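Local coordinates for protein prolyl-tRNA synthetase (Giardia lamblia ATCC 50803, PDB 3IAL) that probably catalyses the ATP-dependent attachment of L-proline to tRNA(Pro), and is captured here with the activated intermediate prolyl-adenylate in its active site, at residues L64-Y69 with K144-C149; I77-V82 with E124-S129; K96-E101 with R216-D221. All coordinates share one frame; numbering follows the deposited sequence.

Contact 1: L64-Y69 with K144-C149; sequences LCEEEY and KIHQTC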
loop_
_atom_site.group_PDB
_atom_site.type_symbol
_atom_site.label_atom_id
_atom_site.label_comp_id
_atom_site.label_asym_id
_atom_site.label_seq_id
_atom_site.Cartn_x
_atom_site.Cartn_y
_atom_site.Cartn_z
ATOM N N LEU B 64 3.491 -6.473 -6.076
ATOM C CA LEU B 64 4.435 -7.464 -6.598
ATOM C C LEU B 64 5.877 -7.021 -6.365
ATOM O O LEU B 64 6.711 -7.811 -5.932
ATOM C CB LEU B 64 4.213 -7.740 -8.089
ATOM C CG LEU B 64 5.215 -8.724 -8.714
ATOM C CD1 LEU B 64 5.117 -10.139 -8.086
ATOM C CD2 LEU B 64 5.048 -8.788 -10.227
ATOM N N CYS B 65 6.166 -5.759 -6.658
ATOM C CA CYS B 65 7.490 -5.199 -6.388
ATOM C C CYS B 65 7.867 -5.355 -4.917
ATOM O O CYS B 65 8.970 -5.800 -4.582
ATOM C CB CYS B 65 7.546 -3.721 -6.783
ATOM S SG CYS B 65 9.229 -3.085 -6.754
ATOM N N GLU B 66 6.940 -4.994 -4.043
ATOM C CA GLU B 66 7.159 -5.077 -2.609
ATOM C C GLU B 66 7.480 -6.510 -2.201
ATOM O O GLU B 66 8.471 -6.763 -1.504
ATOM C CB GLU B 66 5.930 -4.555 -1.856
ATOM C CG GLU B 66 5.748 -3.037 -1.975
ATOM C CD GLU B 66 4.329 -2.559 -1.662
ATOM O OE1 GLU B 66 3.470 -3.391 -1.324
ATOM O OE2 GLU B 66 4.075 -1.340 -1.763
ATOM N N GLU B 67 6.648 -7.439 -2.664
ATOM C CA GLU B 67 6.815 -8.875 -2.404
ATOM C C GLU B 67 8.167 -9.419 -2.879
ATOM O O GLU B 67 8.808 -10.199 -2.167
ATOM C CB GLU B 67 5.699 -9.660 -3.101
ATOM C CG GLU B 67 4.329 -9.529 -2.466
ATOM C CD GLU B 67 3.215 -10.114 -3.345
ATOM O OE1 GLU B 67 3.523 -10.699 -4.415
ATOM O OE2 GLU B 67 2.026 -9.988 -2.958
ATOM N N GLU B 68 8.584 -9.023 -4.082
ATOM C CA GLU B 68 9.854 -9.489 -4.672
ATOM C C GLU B 68 11.067 -8.861 -3.973
ATOM O O GLU B 68 12.093 -9.515 -3.780
ATOM C CB GLU B 68 9.907 -9.165 -6.162
ATOM C CG GLU B 68 8.910 -9.938 -7.014
ATOM C CD GLU B 68 9.093 -11.444 -6.900
ATOM O OE1 GLU B 68 10.221 -11.925 -7.147
ATOM O OE2 GLU B 68 8.114 -12.132 -6.537
ATOM N N TYR B 69 10.943 -7.591 -3.597
ATOM C CA TYR B 69 11.971 -6.928 -2.807
ATOM C C TYR B 69 12.136 -7.619 -1.451
ATOM O O TYR B 69 13.258 -7.860 -1.029
ATOM C CB TYR B 69 11.668 -5.433 -2.635
ATOM C CG TYR B 69 12.101 -4.525 -3.796
ATOM C CD1 TYR B 69 13.023 -4.940 -4.762
ATOM C CD2 TYR B 69 11.603 -3.236 -3.899
ATOM C CE1 TYR B 69 13.405 -4.098 -5.800
ATOM C CE2 TYR B 69 11.978 -2.399 -4.930
ATOM C CZ TYR B 69 12.881 -2.831 -5.876
ATOM O OH TYR B 69 13.252 -1.982 -6.896
ATOM N N LYS B 144 19.010 -2.210 3.553
ATOM C CA LYS B 144 18.247 -2.231 2.307
ATOM C C LYS B 144 16.785 -1.939 2.590
ATOM O O LYS B 144 16.115 -2.712 3.277
ATOM C CB LYS B 144 18.371 -3.607 1.638
ATOM C CG LYS B 144 19.805 -4.094 1.432
ATOM C CD LYS B 144 19.858 -5.280 0.479
ATOM C CE LYS B 144 21.245 -5.875 0.386
ATOM N NZ LYS B 144 21.326 -6.975 -0.609
ATOM N N ILE B 145 16.284 -0.826 2.060
ATOM C CA ILE B 145 14.897 -0.463 2.267
ATOM C C ILE B 145 14.215 -0.052 0.967
ATOM O O ILE B 145 14.856 0.106 -0.056
ATOM C CB ILE B 145 14.752 0.634 3.356
ATOM C CG1 ILE B 145 15.590 1.880 3.045
ATOM C CG2 ILE B 145 15.164 0.070 4.740
ATOM C CD1 ILE B 145 15.019 2.799 2.009
ATOM N N HIS B 146 12.895 0.079 1.016
ATOM C CA HIS B 146 12.137 0.608 -0.101
ATOM C C HIS B 146 10.809 1.123 0.415
ATOM O O HIS B 146 10.370 0.725 1.490
ATOM C CB HIS B 146 11.913 -0.459 -1.174
ATOM C CG HIS B 146 10.997 -1.554 -0.748
ATOM N ND1 HIS B 146 9.648 -1.548 -1.035
ATOM C CD2 HIS B 146 11.227 -2.679 -0.036
ATOM C CE1 HIS B 146 9.090 -2.632 -0.527
ATOM N NE2 HIS B 146 10.023 -3.331 0.092
ATOM N N GLN B 147 10.186 2.013 -0.351
ATOM C CA GLN B 147 8.871 2.530 -0.014
ATOM C C GLN B 147 8.032 2.758 -1.262
ATOM O O GLN B 147 8.545 3.111 -2.316
ATOM C CB GLN B 147 8.973 3.822 0.783
ATOM C CG GLN B 147 9.579 4.995 0.035
ATOM C CD GLN B 147 9.666 6.228 0.908
ATOM O OE1 GLN B 147 9.402 6.160 2.110
ATOM N NE2 GLN B 147 10.049 7.363 0.311
ATOM N N THR B 148 6.735 2.532 -1.112
ATOM C CA THR B 148 5.760 2.774 -2.154
ATOM C C THR B 148 5.030 4.007 -1.692
ATOM O O THR B 148 4.505 4.033 -0.584
ATOM C CB THR B 148 4.772 1.612 -2.266
ATOM O OG1 THR B 148 5.473 0.454 -2.724
ATOM C CG2 THR B 148 3.622 1.957 -3.217
ATOM N N CYS B 149 5.021 5.034 -2.524
ATOM C CA CYS B 149 4.473 6.325 -2.124
ATOM C C CYS B 149 4.325 7.187 -3.366
ATOM O O CYS B 149 4.544 6.715 -4.482
ATOM C CB CYS B 149 5.398 7.017 -1.112
ATOM S SG CYS B 149 7.014 7.550 -1.805
HETATM O O HOH W 1 8.771 -5.564 1.106
#
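E66 and Y69 of helix 52-71 meet H146 and T148 of strand 143-152 in a buried helix-on-sheet contact within the antiparallel-sheet catalytic core of a class II aminoacyl-tRNA synthetase. The long helix, followed by strand 75-76, is consistent with motif 1 of this class, the element at the dimer interface; strands 143-152 and 167-177 form the antiparallel pair expected of motif 2. The short segments run nearly antiparallel, at 170°, with their axes 9.7 Å apart. E66, extended beyond CG, crosses T148 at about a right angle, and its OE2 accepts a hydrogen bond from T148 OG1 modelled at 2.5 Å, shorter than usual and of doubtful exact length. The same hydroxyl also bonds N171 ND2, while E66 OE1 makes a salt bridge with R63 of the second subunit. One carboxylate thus ties the catalytic sheet to the dimer partner. H146 is held by its ND1 bond to the same N171. With chi1 at 68°, its CG sits between the backbone N and the carbonyl carbon, and the imidazole reaches out to the helix. Y69 comes over one face of that imidazole: CD2 stands 3.6 Å from H146 CG, and CB makes a CH-pi contact 4.1 Å from the ring centroid. The two ring planes are oblique, 59° apart. E66 CG touches the imidazole at its edge, 3.7 Å from H146 CE1. In the imidazole plane, a water joins both segments, lying 2.8 Å from H146 NE2 and donating a 2.9 Å hydrogen bond to E66 O.

Contact 2: I77-V82 with E124-S129; sequences ILFPTV and ETAIYS. With PR8 (5'-O-[(R)-hydroxy{[(2S)-pyrrolidin-2-ylcarbonyl]oxy}phosphoryl]adenosine), chain H.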
loop_
_atom_site.group_PDB
_atom_site.type_symbol
_atom_site.label_atom_id
_atom_site.label_comp_id
_atom_site.label_asym_id
_atom_site.label_seq_id
_atom_site.Cartn_x
_atom_site.Cartn_y
_atom_site.Cartn_z
ATOM N N ILE B 77 9.497 0.327 4.178
ATOM C CA ILE B 77 9.393 1.367 5.175
ATOM C C ILE B 77 8.528 2.487 4.622
ATOM O O ILE B 77 8.059 2.410 3.481
ATOM C CB ILE B 77 10.791 1.940 5.528
ATOM C CG1 ILE B 77 11.424 2.646 4.324
ATOM C CG2 ILE B 77 11.708 0.836 6.037
ATOM C CD1 ILE B 77 12.727 3.333 4.663
ATOM N N LEU B 78 8.316 3.526 5.424
ATOM C CA LEU B 78 7.707 4.758 4.914
ATOM C C LEU B 78 8.279 6.001 5.591
ATOM O O LEU B 78 8.282 6.107 6.830
ATOM C CB LEU B 78 6.183 4.738 5.069
ATOM C CG LEU B 78 5.429 5.940 4.460
ATOM C CD1 LEU B 78 5.675 6.013 2.957
ATOM C CD2 LEU B 78 3.939 5.858 4.735
ATOM N N PHE B 79 8.748 6.927 4.752
ATOM C CA PHE B 79 9.235 8.225 5.169
ATOM C C PHE B 79 8.114 9.248 5.020
ATOM O O PHE B 79 7.182 9.022 4.249
ATOM C CB PHE B 79 10.435 8.659 4.309
ATOM C CG PHE B 79 11.770 8.304 4.901
ATOM C CD1 PHE B 79 12.171 6.984 5.002
ATOM C CD2 PHE B 79 12.617 9.296 5.370
ATOM C CE1 PHE B 79 13.399 6.653 5.561
ATOM C CE2 PHE B 79 13.841 8.976 5.917
ATOM C CZ PHE B 79 14.234 7.648 6.017
ATOM N N PRO B 80 8.209 10.381 5.755
ATOM C CA PRO B 80 7.340 11.534 5.546
ATOM C C PRO B 80 7.451 12.112 4.143
ATOM O O PRO B 80 8.472 11.943 3.474
ATOM C CB PRO B 80 7.865 12.560 6.552
ATOM C CG PRO B 80 8.513 11.767 7.601
ATOM C CD PRO B 80 9.121 10.602 6.892
ATOM N N THR B 81 6.396 12.791 3.716
ATOM C CA THR B 81 6.332 13.410 2.399
ATOM C C THR B 81 7.172 14.676 2.348
ATOM O O THR B 81 7.670 15.066 1.289
ATOM C CB THR B 81 4.872 13.776 2.063
ATOM O OG1 THR B 81 4.066 12.599 2.153
ATOM C CG2 THR B 81 4.744 14.393 0.670
ATOM N N VAL B 82 7.313 15.326 3.492
ATOM C CA VAL B 82 7.956 16.634 3.554
ATOM C C VAL B 82 9.442 16.484 3.870
ATOM O O VAL B 82 9.823 15.692 4.734
ATOM C CB VAL B 82 7.264 17.552 4.587
ATOM C CG1 VAL B 82 5.970 18.138 3.993
ATOM C CG2 VAL B 82 6.976 16.800 5.906
ATOM N N GLU B 124 16.258 10.648 -1.787
ATOM C CA GLU B 124 17.669 10.491 -1.394
ATOM C C GLU B 124 18.059 11.349 -0.191
ATOM O O GLU B 124 18.596 10.830 0.781
ATOM C CB GLU B 124 18.628 10.793 -2.552
ATOM C CG GLU B 124 18.735 9.671 -3.582
ATOM C CD GLU B 124 17.566 9.616 -4.558
ATOM O OE1 GLU B 124 16.715 10.534 -4.556
ATOM O OE2 GLU B 124 17.503 8.646 -5.331
ATOM N N THR B 125 17.786 12.649 -0.254
ATOM C CA THR B 125 18.311 13.577 0.755
ATOM C C THR B 125 17.746 13.284 2.144
ATOM O O THR B 125 18.458 13.378 3.146
ATOM C CB THR B 125 18.066 15.057 0.366
ATOM O OG1 THR B 125 16.667 15.291 0.172
ATOM C CG2 THR B 125 18.810 15.412 -0.916
ATOM N N ALA B 126 16.477 12.890 2.187
ATOM C CA ALA B 126 15.794 12.543 3.432
ATOM C C ALA B 126 16.259 11.189 3.959
ATOM O O ALA B 126 16.576 11.054 5.136
ATOM C CB ALA B 126 14.279 12.548 3.219
ATOM N N ILE B 127 16.326 10.193 3.080
ATOM C CA ILE B 127 16.703 8.851 3.491
ATOM C C ILE B 127 18.166 8.761 3.937
ATOM O O ILE B 127 18.460 8.116 4.939
ATOM C CB ILE B 127 16.412 7.810 2.386
ATOM C CG1 ILE B 127 14.900 7.620 2.252
ATOM C CG2 ILE B 127 17.082 6.466 2.718
ATOM C CD1 ILE B 127 14.465 6.967 0.974
ATOM N N TYR B 128 19.076 9.410 3.211
ATOM C CA TYR B 128 20.500 9.318 3.544
ATOM C C TYR B 128 20.854 10.140 4.798
ATOM O O TYR B 128 21.773 9.780 5.523
ATOM C CB TYR B 128 21.381 9.664 2.337
ATOM C CG TYR B 128 21.017 8.878 1.079
ATOM C CD1 TYR B 128 20.357 7.643 1.160
ATOM C CD2 TYR B 128 21.331 9.367 -0.191
ATOM C CE1 TYR B 128 20.011 6.933 0.013
ATOM C CE2 TYR B 128 20.991 8.662 -1.337
ATOM C CZ TYR B 128 20.330 7.446 -1.229
ATOM O OH TYR B 128 19.977 6.735 -2.350
ATOM N N SER B 129 20.092 11.198 5.083
ATOM C CA SER B 129 20.196 11.886 6.371
ATOM C C SER B 129 19.875 10.920 7.514
ATOM O O SER B 129 20.498 10.990 8.570
ATOM C CB SER B 129 19.260 13.099 6.438
ATOM O OG SER B 129 19.595 14.059 5.447
HETATM C C PR8 H . 15.206 7.904 -9.412
HETATM N N PR8 H . 15.473 8.069 -7.016
HETATM O O PR8 H . 14.414 8.836 -9.263
HETATM P P PR8 H . 14.666 7.870 -11.838
HETATM N N1 PR8 H . 5.711 10.665 -14.362
HETATM C C2 PR8 H . 5.653 9.348 -14.200
HETATM N N3 PR8 H . 6.736 8.619 -13.922
HETATM C C4 PR8 H . 7.935 9.185 -13.796
HETATM C C5 PR8 H . 8.036 10.562 -13.967
HETATM C C6 PR8 H . 6.892 11.303 -14.252
HETATM N N6 PR8 H . 6.971 12.625 -14.411
HETATM N N7 PR8 H . 9.310 10.891 -13.796
HETATM C C8 PR8 H . 9.990 9.774 -13.528
HETATM N N9 PR8 H . 9.158 8.723 -13.534
HETATM C CA PR8 H . 15.906 7.300 -8.195
HETATM C CB PR8 H . 15.414 5.875 -8.000
HETATM C CD PR8 H . 15.041 7.111 -6.004
HETATM C CG PR8 H . 14.424 5.976 -6.832
HETATM C "C1'" PR8 H . 9.571 7.306 -13.278
HETATM O O10 PR8 H . 15.559 7.344 -10.601
HETATM O O1P PR8 H . 14.980 9.267 -12.236
HETATM C "C2'" PR8 H . 10.460 6.733 -14.409
HETATM O "O2'" PR8 H . 10.095 5.371 -14.677
HETATM O O2P PR8 H . 14.986 6.856 -13.041
HETATM C "C3'" PR8 H . 11.833 6.718 -13.780
HETATM O "O3'" PR8 H . 12.659 5.737 -14.412
HETATM C "C4'" PR8 H . 11.415 6.247 -12.399
HETATM O "O4'" PR8 H . 10.393 7.215 -12.071
HETATM C "C5'" PR8 H . 12.607 6.309 -11.470
HETATM O "O5'" PR8 H . 13.129 7.623 -11.433
#
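The carbonyl oxygen of T125, in the first turn of the helix against which F79 packs, is gripped twice by S129: by OG at 2.7 Å, nearly in line with the carbonyl (166°), and weakly by the backbone N. Across the contact the side chains meet through carbon alone. The phenyl ring of F79 faces I127, whose CG1 stands over the ring centre, 3.7 Å from the centroid and only 10° off the normal, a textbook CH-pi contact. This methylene lies anti to the carbonyl carbon of I127 (chi1 -71°), which turns it onto the ring. A126 touches F79 too: its CB is 4.2 Å from F79 CD2, and its carbonyl O lies 3.5 Å from F79 CE2, oblique to the ring. M130 and W134, further along helix 124-134, also touch F79. The same helix starts at the TXE motif of class IIa synthetases, which includes T122 and E124; E124 OE2 lies 2.7 Å from the pyrrolidine N of prolyl-adenylate, while its OE1 bonds T122. The chemistry is therefore divided: the flank toward F79 packs by carbon contacts, while the start of the helix puts a carboxylate beside the proline nitrogen.

Contact 3: K96-E101 with R216-D221; sequences KGFEAE and RFPGAD. With PR8 (5'-O-[(R)-hydroxy{[(2S)-pyrrolidin-2-ylcarbonyl]oxy}phosphoryl]adenosine), chain H.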
loop_
_atom_site.group_PDB
_atom_site.type_symbol
_atom_site.label_atom_id
_atom_site.label_comp_id
_atom_site.label_asym_id
_atom_site.label_seq_id
_atom_site.Cartn_x
_atom_site.Cartn_y
_atom_site.Cartn_z
ATOM N N LYS B 96 20.592 20.837 -7.898
ATOM C CA LYS B 96 20.492 21.545 -9.186
ATOM C C LYS B 96 19.633 20.772 -10.186
ATOM O O LYS B 96 18.945 21.373 -11.022
ATOM C CB LYS B 96 21.872 21.804 -9.802
ATOM C CG LYS B 96 22.786 22.728 -9.002
ATOM C CD LYS B 96 22.125 24.047 -8.600
ATOM C CE LYS B 96 23.072 24.905 -7.770
ATOM N NZ LYS B 96 23.625 24.167 -6.590
ATOM N N GLY B 97 19.682 19.442 -10.099
ATOM C CA GLY B 97 18.867 18.584 -10.949
ATOM C C GLY B 97 17.381 18.664 -10.643
ATOM O O GLY B 97 16.556 18.458 -11.530
ATOM N N PHE B 98 17.035 18.986 -9.399
ATOM C CA PHE B 98 15.645 18.893 -8.940
ATOM C C PHE B 98 14.996 20.187 -8.423
ATOM O O PHE B 98 13.773 20.243 -8.309
ATOM C CB PHE B 98 15.540 17.795 -7.869
ATOM C CG PHE B 98 15.637 16.396 -8.429
ATOM C CD1 PHE B 98 14.628 15.892 -9.231
ATOM C CD2 PHE B 98 16.735 15.588 -8.154
ATOM C CE1 PHE B 98 14.710 14.611 -9.754
ATOM C CE2 PHE B 98 16.824 14.302 -8.673
ATOM C CZ PHE B 98 15.813 13.815 -9.477
ATOM N N GLU B 99 15.785 21.221 -8.133
ATOM C CA GLU B 99 15.257 22.402 -7.432
ATOM C C GLU B 99 14.074 23.079 -8.131
ATOM O O GLU B 99 13.227 23.680 -7.471
ATOM C CB GLU B 99 16.361 23.433 -7.149
ATOM C CG GLU B 99 16.945 24.141 -8.365
ATOM C CD GLU B 99 17.901 25.271 -7.968
ATOM O OE1 GLU B 99 17.474 26.202 -7.239
ATOM O OE2 GLU B 99 19.080 25.223 -8.383
ATOM N N ALA B 100 14.025 22.990 -9.457
ATOM C CA ALA B 100 12.919 23.548 -10.223
ATOM C C ALA B 100 11.673 22.662 -10.126
ATOM O O ALA B 100 10.558 23.126 -10.378
ATOM C CB ALA B 100 13.327 23.739 -11.675
ATOM N N GLU B 101 11.874 21.397 -9.756
ATOM C CA GLU B 101 10.790 20.421 -9.617
ATOM C C GLU B 101 10.094 20.448 -8.254
ATOM O O GLU B 101 9.100 19.749 -8.072
ATOM C CB GLU B 101 11.329 18.992 -9.828
ATOM C CG GLU B 101 12.084 18.750 -11.138
ATOM C CD GLU B 101 11.169 18.565 -12.329
ATOM O OE1 GLU B 101 9.972 18.902 -12.211
ATOM O OE2 GLU B 101 11.650 18.082 -13.381
ATOM N N ARG B 216 23.113 11.252 -16.628
ATOM C CA ARG B 216 22.967 10.448 -15.416
ATOM C C ARG B 216 21.954 11.059 -14.448
ATOM O O ARG B 216 21.731 12.273 -14.449
ATOM C CB ARG B 216 24.295 10.403 -14.657
ATOM C CG ARG B 216 25.339 9.486 -15.213
ATOM C CD ARG B 216 26.643 9.700 -14.468
ATOM N NE ARG B 216 27.282 10.959 -14.850
ATOM C CZ ARG B 216 28.198 11.607 -14.134
ATOM N NH1 ARG B 216 28.608 11.146 -12.959
ATOM N NH2 ARG B 216 28.703 12.740 -14.599
ATOM N N PHE B 217 21.387 10.211 -13.593
ATOM C CA PHE B 217 20.608 10.677 -12.446
ATOM C C PHE B 217 21.461 11.680 -11.656
ATOM O O PHE B 217 22.649 11.432 -11.427
ATOM C CB PHE B 217 20.197 9.501 -11.556
ATOM C CG PHE B 217 19.347 9.889 -10.369
ATOM C CD1 PHE B 217 18.001 10.185 -10.530
ATOM C CD2 PHE B 217 19.890 9.941 -9.094
ATOM C CE1 PHE B 217 17.219 10.540 -9.448
ATOM C CE2 PHE B 217 19.103 10.297 -7.995
ATOM C CZ PHE B 217 17.772 10.592 -8.174
ATOM N N PRO B 218 20.871 12.834 -11.281
ATOM C CA PRO B 218 21.646 13.876 -10.607
ATOM C C PRO B 218 22.237 13.394 -9.287
ATOM O O PRO B 218 21.494 13.117 -8.340
ATOM C CB PRO B 218 20.619 14.983 -10.377
ATOM C CG PRO B 218 19.587 14.765 -11.443
ATOM C CD PRO B 218 19.498 13.281 -11.578
ATOM N N GLY B 219 23.562 13.288 -9.241
ATOM C CA GLY B 219 24.263 12.764 -8.075
ATOM C C GLY B 219 24.836 11.370 -8.276
ATOM O O GLY B 219 25.777 10.986 -7.581
ATOM N N ALA B 220 24.278 10.611 -9.220
ATOM C CA ALA B 220 24.740 9.249 -9.490
ATOM C C ALA B 220 26.151 9.216 -10.069
ATOM O O ALA B 220 26.567 10.147 -10.751
ATOM C CB ALA B 220 23.782 8.542 -10.441
ATOM N N ASP B 221 26.873 8.131 -9.783
ATOM C CA ASP B 221 28.117 7.796 -10.480
ATOM C C ASP B 221 27.840 7.191 -11.861
ATOM O O ASP B 221 28.601 7.412 -12.794
ATOM C CB ASP B 221 28.946 6.792 -9.666
ATOM C CG ASP B 221 29.831 7.453 -8.609
ATOM O OD1 ASP B 221 29.828 8.705 -8.472
ATOM O OD2 ASP B 221 30.546 6.692 -7.917
HETATM C C PR8 H . 15.206 7.904 -9.412
HETATM N N PR8 H . 15.473 8.069 -7.016
HETATM O O PR8 H . 14.414 8.836 -9.263
HETATM P P PR8 H . 14.666 7.870 -11.838
HETATM N N1 PR8 H . 5.711 10.665 -14.362
HETATM C C2 PR8 H . 5.653 9.348 -14.200
HETATM N N3 PR8 H . 6.736 8.619 -13.922
HETATM C C4 PR8 H . 7.935 9.185 -13.796
HETATM C C5 PR8 H . 8.036 10.562 -13.967
HETATM C C6 PR8 H . 6.892 11.303 -14.252
HETATM N N6 PR8 H . 6.971 12.625 -14.411
HETATM N N7 PR8 H . 9.310 10.891 -13.796
HETATM C C8 PR8 H . 9.990 9.774 -13.528
HETATM N N9 PR8 H . 9.158 8.723 -13.534
HETATM C CA PR8 H . 15.906 7.300 -8.195
HETATM C CB PR8 H . 15.414 5.875 -8.000
HETATM C CD PR8 H . 15.041 7.111 -6.004
HETATM C CG PR8 H . 14.424 5.976 -6.832
HETATM C "C1'" PR8 H . 9.571 7.306 -13.278
HETATM O O10 PR8 H . 15.559 7.344 -10.601
HETATM O O1P PR8 H . 14.980 9.267 -12.236
HETATM C "C2'" PR8 H . 10.460 6.733 -14.409
HETATM O "O2'" PR8 H . 10.095 5.371 -14.677
HETATM O O2P PR8 H . 14.986 6.856 -13.041
HETATM C "C3'" PR8 H . 11.833 6.718 -13.780
HETATM O "O3'" PR8 H . 12.659 5.737 -14.412
HETATM C "C4'" PR8 H . 11.415 6.247 -12.399
HETATM O "O4'" PR8 H . 10.393 7.215 -12.071
HETATM C "C5'" PR8 H . 12.607 6.309 -11.470
HETATM O "O5'" PR8 H . 13.129 7.623 -11.433
#
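F98 and F217 form the tight, buried half of this contact, an oblique aromatic pair whose centroids are 5.6 Å apart and whose planes make 55°. F217 CE1 comes to the edge of the F98 ring, near its plane, and approaches F98 CZ to 3.6 Å. F217 has CG anti to its amide nitrogen (chi1 -178°), a setting that brings its CE1-CZ side to both F98 and the ligand. Its face is laid against prolyl-adenylate: F217 CE1 is 3.3 Å from the carbonyl O of the ligand, and F217 CZ is 3.6 Å from the pyrrolidine N. F98 packs beside a ring that forms part of the proline pocket, a second-shell neighbour of a first-shell residue. P218 links this half to the looser one. Its CG lies 3.9 Å from F98 CE2, obliquely to the ring, and also packs 3.9 Å from G97 CA, on exposed backbone. This meeting of exposed G97 with partly exposed P218 is the solvent side of the contact. R216, exposed as well, keeps to its own loop, with NH1 only weakly bonded to A220 O, although its NE also bonds C213 O. What shapes the loop is a type II turn from F217 to A220, closed by A220 N to F217 O at 2.9 Å, with G219 at its third position taking a positive phi of 107°. P218 O is bonded by H94 of helix 92-98, so that helix holds the turn by a polar bond as well as by packing. The loop itself joins strands 207-211 and 222-229, and F217 leans on H242 and L244 of strand 235-245.

Contacts 1 and 2 are buried, contact 2 in all its touching residues, and hold adjoining elements: the chain leaves helix 52-71 through strand 75-76 into I77-V82, which stays beside strand 143-152 through probable hydrogen bonds from F79 N to Q147 OE1 (2.8 Å) and I77 N to H146 O (2.9 Å). Contact 3 is only partly buried, its nearest atoms about 12 Å from contact 1. It meets contact 2 where E124 OE2 packs 3.5 Å from F217 CZ. Chemistry follows place: contact 1 joins its segments by a polar bond and a water, contact 2 packs apolar groups against a helix whose E124 reaches the ligand, and contact 3 packs aromatic rings at the ligand itself.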